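Local atomic coordinates of putative cell adhesion protein (Bacteroides eggerthii, PDB entry 4GPV), a protein that is probably a FimA-like fimbrial subunit that takes part in building pili and in cell adhesion. Residues 16-21 and 75-80; 88-93 and 131-136; 183-188 and 261-266. All blocks are in the same frame, centred on the assembly; numbering follows the deposited sequence.

Interaction 1: residues 16-21 and 75-80; sequences QAVLTI and TITTGT
L19 and I76 form an antiparallel hydrogen-bonded pair, with L19 N to I76 O at 3.0 Å and I76 N to L19 O at 2.8 Å. Both bonds are close to straight. T20 and T75 make the next, non-hydrogen-bonded pair. Toward Q16 the ladder breaks. The pairing shifts by one residue, and a separate single bridge joins Q16 to T80. There A17 N gives a bond of 3.1 Å to G79 O, arriving above the plane of that carbonyl.

The side chain of Q16 spans the break. Its CG is anti to the backbone N (chi1 -171°), and the chain stays extended beyond CG. The amide NE2 then reaches T77 O at 3.0 Å in a nearly straight bond, with the acceptor almost in the amide plane. A17 CB rests on the carbonyl group of T80, 3.5 Å from T80 C.

The two faces of the pair differ. On the L19 and I76 face, I76 CD1 meets I21 CG1 at 3.8 Å, the two side chains crossing obliquely. L54 of strand 50-56 packs against both L19 and I76, so this face is apolar and buried. On the T20 and T75 face one water joins the two hydroxyls, at 2.6 Å from T20 OG1 and 2.9 Å from T75 OG1. Farther along the same side, V18 CG1 touches T75 CG2.

Strand 18-24 also runs parallel to strand 146-169, so it lies between two partners. This is an antiparallel strand pair within the large mixed sheet, with one face turned to the core and a more exposed face that carries threonine hydroxyls and V18.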
# COMPACT_ATOMS: atom_id res chain seq x y z
N GLN A 16 -14.57 26.89 -25.99
CA GLN A 16 -13.76 27.10 -24.78
C GLN A 16 -14.64 26.99 -23.54
O GLN A 16 -15.73 27.58 -23.50
CB GLN A 16 -13.05 28.46 -24.79
CG GLN A 16 -12.03 28.53 -23.63
CD GLN A 16 -11.30 29.84 -23.57
OE1 GLN A 16 -11.72 30.85 -24.12
NE2 GLN A 16 -10.18 29.84 -22.89
N ALA A 17 -14.17 26.26 -22.56
CA ALA A 17 -14.89 26.08 -21.32
C ALA A 17 -14.04 26.49 -20.15
O ALA A 17 -12.81 26.62 -20.26
CB ALA A 17 -15.29 24.62 -21.19
N VAL A 18 -14.70 26.68 -19.02
CA VAL A 18 -14.07 26.92 -17.72
C VAL A 18 -14.52 25.78 -16.84
O VAL A 18 -15.73 25.55 -16.70
CB VAL A 18 -14.37 28.30 -17.09
CG1 VAL A 18 -13.62 28.45 -15.77
CG2 VAL A 18 -14.02 29.43 -18.06
N LEU A 19 -13.57 25.03 -16.31
CA LEU A 19 -13.82 23.89 -15.43
C LEU A 19 -13.22 24.19 -14.07
O LEU A 19 -12.05 24.58 -13.99
CB LEU A 19 -13.19 22.62 -16.01
CG LEU A 19 -13.92 21.91 -17.15
CD1 LEU A 19 -13.32 22.26 -18.48
CD2 LEU A 19 -13.81 20.39 -16.97
N THR A 20 -14.03 24.05 -13.02
CA THR A 20 -13.58 24.25 -11.64
C THR A 20 -13.52 22.86 -11.03
O THR A 20 -14.53 22.16 -11.00
CB THR A 20 -14.51 25.22 -10.89
OG1 THR A 20 -14.55 26.46 -11.59
CG2 THR A 20 -14.06 25.47 -9.45
N ILE A 21 -12.31 22.44 -10.61
CA ILE A 21 -12.10 21.12 -10.04
C ILE A 21 -11.93 21.28 -8.56
O ILE A 21 -11.16 22.15 -8.12
CB ILE A 21 -10.90 20.36 -10.68
CG1 ILE A 21 -10.84 20.48 -12.24
CG2 ILE A 21 -10.81 18.88 -10.19
CD1 ILE A 21 -11.90 19.67 -13.08
N THR A 75 -8.72 25.90 -11.45
CA THR A 75 -9.54 26.53 -12.47
C THR A 75 -8.83 26.24 -13.80
O THR A 75 -7.71 26.72 -14.02
CB THR A 75 -9.75 28.03 -12.17
OG1 THR A 75 -10.34 28.16 -10.88
CG2 THR A 75 -10.65 28.72 -13.20
N ILE A 76 -9.46 25.43 -14.65
CA ILE A 76 -8.86 25.04 -15.92
C ILE A 76 -9.58 25.78 -17.04
O ILE A 76 -10.81 25.66 -17.16
CB ILE A 76 -8.87 23.50 -16.11
CG1 ILE A 76 -8.01 22.80 -15.01
CG2 ILE A 76 -8.37 23.13 -17.51
CD1 ILE A 76 -8.23 21.30 -14.86
N THR A 77 -8.84 26.54 -17.87
CA THR A 77 -9.48 27.29 -18.96
C THR A 77 -8.97 26.87 -20.35
O THR A 77 -9.38 27.44 -21.35
CB THR A 77 -9.25 28.80 -18.78
OG1 THR A 77 -7.85 29.07 -18.93
CG2 THR A 77 -9.76 29.31 -17.44
N THR A 78 -8.09 25.87 -20.41
CA THR A 78 -7.50 25.43 -21.67
C THR A 78 -8.31 24.33 -22.36
O THR A 78 -7.97 23.94 -23.48
CB THR A 78 -6.07 24.94 -21.42
OG1 THR A 78 -6.11 24.03 -20.31
CG2 THR A 78 -5.11 26.09 -21.14
N GLY A 79 -9.34 23.84 -21.69
CA GLY A 79 -10.21 22.78 -22.19
C GLY A 79 -11.46 23.28 -22.89
O GLY A 79 -11.64 24.48 -23.11
N THR A 80 -12.33 22.34 -23.26
CA THR A 80 -13.51 22.70 -24.04
C THR A 80 -14.77 22.04 -23.48
O THR A 80 -14.69 21.21 -22.56
CB THR A 80 -13.32 22.29 -25.53
OG1 THR A 80 -13.60 20.90 -25.68
CG2 THR A 80 -11.94 22.64 -26.13
O HOH W 1 -13.21 28.55 -10.70

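Interaction 2: residues 88-93 and 131-136; sequences VVANTG and LWMSGE
N91 ND2 donates to L131 O at 2.9 Å, just past the end of the strand pairing. The acceptor lies close to the plane of the N91 amide, but ND2 stands above the plane of the L131 carbonyl. The same amide also bonds V46 O through ND2 and N48 N through OD1, so bonds at both its N and its O are likely to fix its rotation.

Next comes the antiparallel ladder. V88 and G135 are a hydrogen-bonded pair, with V88 N to G135 O at 2.9 Å. A90 and M133, a selenomethionine, are the second such pair. A90 N to M133 O is 2.8 Å, while the return bond from M133 N to A90 O is weak. V89 and S134 lie between them as a non-hydrogen-bonded pair.

Beyond the ladder, W132 packs against the residues that follow strand 83-90. T92 CG2 sits over one face of the indole, 3.6 Å from the centroid of the five-membered ring, in a CH-pi contact. N91 O comes to the edge of the ring, 3.2 Å from W132 CD1. The M133 chain bends at chi3 (-93°), and its CE lies 3.5 Å from N91 ND2.

Strand 83-90 is flanked on its other edge by strand 50-56, and strand 133-138 by strand 146-169. F194 meets the W132 ring and touches V89. On the A90 and M133 face, F155 of strand 146-169 and T340 of strand 329-343 pack against M133.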
# COMPACT_ATOMS: atom_id res chain seq x y z
N VAL A 88 -7.92 12.42 -11.69
CA VAL A 88 -6.96 13.16 -10.84
C VAL A 88 -6.01 12.15 -10.19
O VAL A 88 -6.46 11.14 -9.64
CB VAL A 88 -7.66 14.04 -9.75
CG1 VAL A 88 -6.63 14.72 -8.83
CG2 VAL A 88 -8.57 15.09 -10.38
N VAL A 89 -4.72 12.44 -10.24
CA VAL A 89 -3.71 11.65 -9.55
C VAL A 89 -2.94 12.62 -8.68
O VAL A 89 -2.45 13.62 -9.19
CB VAL A 89 -2.77 10.85 -10.51
CG1 VAL A 89 -1.72 10.08 -9.70
CG2 VAL A 89 -3.55 9.88 -11.40
N ALA A 90 -2.84 12.34 -7.38
CA ALA A 90 -2.09 13.22 -6.48
C ALA A 90 -0.78 12.57 -6.05
O ALA A 90 -0.70 11.34 -5.90
CB ALA A 90 -2.93 13.50 -5.23
N ASN A 91 0.22 13.41 -5.81
CA ASN A 91 1.49 13.10 -5.16
C ASN A 91 2.42 12.23 -5.97
O ASN A 91 3.29 11.58 -5.40
CB ASN A 91 1.22 12.52 -3.76
CG ASN A 91 0.61 13.53 -2.82
OD1 ASN A 91 0.78 14.74 -2.99
ND2 ASN A 91 -0.06 13.06 -1.77
N THR A 92 2.38 12.33 -7.31
CA THR A 92 3.36 11.62 -8.13
C THR A 92 4.42 12.61 -8.67
O THR A 92 5.32 12.21 -9.41
CB THR A 92 2.74 10.82 -9.27
OG1 THR A 92 2.12 11.70 -10.23
CG2 THR A 92 1.80 9.69 -8.78
N GLY A 93 4.29 13.88 -8.33
CA GLY A 93 5.23 14.93 -8.73
C GLY A 93 5.01 15.51 -10.11
O GLY A 93 3.94 15.32 -10.70
N LEU A 131 1.59 10.19 -0.06
CA LEU A 131 0.85 8.98 -0.42
C LEU A 131 0.12 9.20 -1.74
O LEU A 131 -0.58 10.20 -1.89
CB LEU A 131 -0.16 8.58 0.70
CG LEU A 131 0.50 8.12 1.99
CD1 LEU A 131 -0.51 8.06 3.13
CD2 LEU A 131 1.23 6.78 1.78
N TRP A 132 0.28 8.29 -2.70
CA TRP A 132 -0.42 8.43 -3.98
C TRP A 132 -1.92 8.29 -3.76
O TRP A 132 -2.34 7.43 -2.99
CB TRP A 132 0.03 7.35 -4.98
CG TRP A 132 1.45 7.49 -5.47
CD1 TRP A 132 2.27 8.57 -5.35
CD2 TRP A 132 2.18 6.52 -6.24
NE1 TRP A 132 3.48 8.32 -5.93
CE2 TRP A 132 3.45 7.07 -6.51
CE3 TRP A 132 1.88 5.23 -6.71
CZ2 TRP A 132 4.44 6.37 -7.23
CZ3 TRP A 132 2.87 4.51 -7.40
CH2 TRP A 132 4.13 5.09 -7.66
N MSE A 133 -2.71 9.15 -4.41
CA MSE A 133 -4.17 9.13 -4.37
C MSE A 133 -4.70 9.35 -5.76
O MSE A 133 -4.03 9.98 -6.59
CB MSE A 133 -4.74 10.21 -3.44
CG MSE A 133 -4.35 10.00 -1.96
SE MSE A 133 -4.94 11.49 -0.88
CE MSE A 133 -3.38 12.59 -0.91
N SER A 134 -5.86 8.78 -6.04
CA SER A 134 -6.43 8.97 -7.36
C SER A 134 -7.94 8.96 -7.28
O SER A 134 -8.53 8.46 -6.33
CB SER A 134 -5.90 7.92 -8.34
OG SER A 134 -6.47 6.65 -8.05
N GLY A 135 -8.56 9.53 -8.28
CA GLY A 135 -10.02 9.58 -8.36
C GLY A 135 -10.46 10.04 -9.72
O GLY A 135 -9.65 10.48 -10.52
N GLU A 136 -11.78 9.95 -9.99
CA GLU A 136 -12.27 10.37 -11.31
C GLU A 136 -13.71 10.82 -11.20
O GLU A 136 -14.42 10.38 -10.30
CB GLU A 136 -12.15 9.21 -12.34
CG GLU A 136 -13.07 8.03 -12.06
CD GLU A 136 -12.77 6.76 -12.83
OE1 GLU A 136 -11.82 6.05 -12.44
OE2 GLU A 136 -13.52 6.44 -13.78

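Interaction 3: residues 183-188 and 261-266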
# COMPACT_ATOMS: atom_id res chain seq x y z
N ALA A 183 10.85 -6.68 11.98
CA ALA A 183 9.49 -6.86 11.49
C ALA A 183 9.64 -6.71 9.98
O ALA A 183 10.21 -5.72 9.50
CB ALA A 183 8.55 -5.80 12.07
N VAL A 184 9.22 -7.73 9.24
CA VAL A 184 9.45 -7.75 7.78
C VAL A 184 8.15 -7.94 6.99
O VAL A 184 7.22 -8.57 7.48
CB VAL A 184 10.50 -8.84 7.38
CG1 VAL A 184 11.89 -8.58 7.99
CG2 VAL A 184 10.01 -10.26 7.70
N LEU A 185 8.10 -7.39 5.79
CA LEU A 185 6.99 -7.60 4.88
C LEU A 185 7.55 -8.41 3.75
O LEU A 185 8.50 -7.99 3.11
CB LEU A 185 6.32 -6.29 4.40
CG LEU A 185 4.94 -6.49 3.74
CD1 LEU A 185 3.89 -7.03 4.78
CD2 LEU A 185 4.44 -5.16 3.12
N LEU A 186 6.94 -9.56 3.49
CA LEU A 186 7.40 -10.42 2.41
C LEU A 186 6.41 -10.36 1.29
O LEU A 186 5.19 -10.41 1.54
CB LEU A 186 7.60 -11.89 2.90
CG LEU A 186 8.34 -12.09 4.24
CD1 LEU A 186 8.44 -13.62 4.57
CD2 LEU A 186 9.75 -11.44 4.20
N PHE A 187 6.90 -10.24 0.03
CA PHE A 187 6.04 -10.27 -1.16
C PHE A 187 5.01 -9.17 -1.14
O PHE A 187 3.82 -9.41 -1.34
CB PHE A 187 5.36 -11.65 -1.35
CG PHE A 187 6.38 -12.75 -1.24
CD1 PHE A 187 7.45 -12.81 -2.12
CD2 PHE A 187 6.34 -13.65 -0.18
CE1 PHE A 187 8.45 -13.77 -1.96
CE2 PHE A 187 7.33 -14.61 -0.03
CZ PHE A 187 8.39 -14.66 -0.92
N ALA A 188 5.50 -7.94 -1.00
CA ALA A 188 4.69 -6.74 -1.20
C ALA A 188 4.43 -6.62 -2.70
O ALA A 188 5.40 -6.71 -3.46
CB ALA A 188 5.47 -5.52 -0.72
N THR A 261 1.01 -11.80 0.20
CA THR A 261 1.85 -10.96 1.03
C THR A 261 1.89 -11.61 2.43
O THR A 261 0.90 -12.22 2.88
CB THR A 261 1.28 -9.53 1.05
OG1 THR A 261 1.38 -8.98 -0.28
CG2 THR A 261 2.03 -8.61 2.02
N ILE A 262 3.03 -11.49 3.12
CA ILE A 262 3.22 -12.08 4.45
C ILE A 262 3.84 -11.03 5.37
O ILE A 262 4.85 -10.42 5.01
CB ILE A 262 4.14 -13.35 4.42
CG1 ILE A 262 3.71 -14.39 3.35
CG2 ILE A 262 4.33 -13.96 5.87
CD1 ILE A 262 4.71 -15.48 3.09
N LEU A 263 3.26 -10.84 6.55
CA LEU A 263 3.87 -9.98 7.57
C LEU A 263 4.49 -10.90 8.61
O LEU A 263 3.85 -11.86 9.01
CB LEU A 263 2.83 -9.04 8.24
CG LEU A 263 3.38 -8.17 9.41
CD1 LEU A 263 4.37 -7.11 8.92
CD2 LEU A 263 2.23 -7.55 10.17
N ALA A 264 5.76 -10.65 9.01
CA ALA A 264 6.35 -11.52 10.01
C ALA A 264 7.32 -10.80 10.93
O ALA A 264 7.89 -9.76 10.58
CB ALA A 264 7.12 -12.66 9.33
N ILE A 265 7.51 -11.40 12.10
CA ILE A 265 8.64 -11.08 12.96
C ILE A 265 9.71 -12.07 12.54
O ILE A 265 9.44 -13.27 12.55
CB ILE A 265 8.34 -11.15 14.46
CG1 ILE A 265 7.25 -10.14 14.85
CG2 ILE A 265 9.66 -10.94 15.27
CD1 ILE A 265 6.60 -10.46 16.19
N LYS A 266 10.90 -11.59 12.13
CA LYS A 266 12.01 -12.47 11.77
C LYS A 266 12.97 -12.47 12.95
O LYS A 266 13.33 -11.39 13.43
CB LYS A 266 12.69 -11.98 10.47
CG LYS A 266 13.82 -12.89 10.02
CD LYS A 266 15.18 -12.40 10.49
CE LYS A 266 16.18 -13.53 10.51
NZ LYS A 266 17.52 -13.05 10.95
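T261 OG1 donates to F187 O at 2.7 Å, closing the end of an antiparallel strand pair. The hydroxyl is anti to the carbonyl carbon of its own residue (chi1 -65°), and it meets F187 O from a direction tilted out of the carbonyl plane. CG2 of the same side chain lies 3.7 Å from L185 CD1.

The ladder follows. V184 with A264 and L186 with I262 are hydrogen-bonded pairs, each with two bonds. The shortest runs from L186 N to I262 O at 2.7 Å and is almost straight. A183 with I265 and L185 with L263 alternate with them as non-hydrogen-bonded pairs.

Side chains line both faces. On one, V184 CG2 meets A264 CB at 4.1 Å, and L186 CB meets I262 CB. Farther along, I262 CD1 comes to the edge of the F187 ring, the two side chains lying side by side and pointing the same way. On the other, L185 CD1 touches L263 CB at 4.1 Å, and L263 CD1 reaches V184 O at 3.5 Å.

A second shell holds these groups. N254 ND2 is hydrogen-bonded to T261 OG1. F187 and A188 both face Y208, forming a G1 beta bulge. I160 of strand 146-169 covers both L185 and L263. K266 turns its end away from the pair and forms a salt bridge with D181.

A valine in place of T261 would probably leave F187 O and N254 ND2 without their hydroxyl partner and let the bulge move more freely. T261 OG1 thus donates to F187 O and accepts from N254 ND2, so this buried hydroxyl is satisfied both ways and ties the bulge to segment 261-266 at the end of an otherwise apolar contact.

How the interactions relate
The contacts follow one another along the chain, each closing before the next opens. Interactions 1 and 2 belong to the same mixed sheet, and strands 73-76 and 83-90, which they use, are consecutive. Their centres are about 20 Å apart, on the same side of the chain's centre. Interaction 3 lies on the opposite side, in a second sheet, and within the FimA-like C-terminal domain. Its centre is about 26 Å from that of interaction 2 and 46 Å from that of interaction 1. Strand 146-169 flanks the pairs of interactions 1 and 2 and also packs against interaction 3. The three contacts thus mark successive places along an elongated, strand-rich subunit.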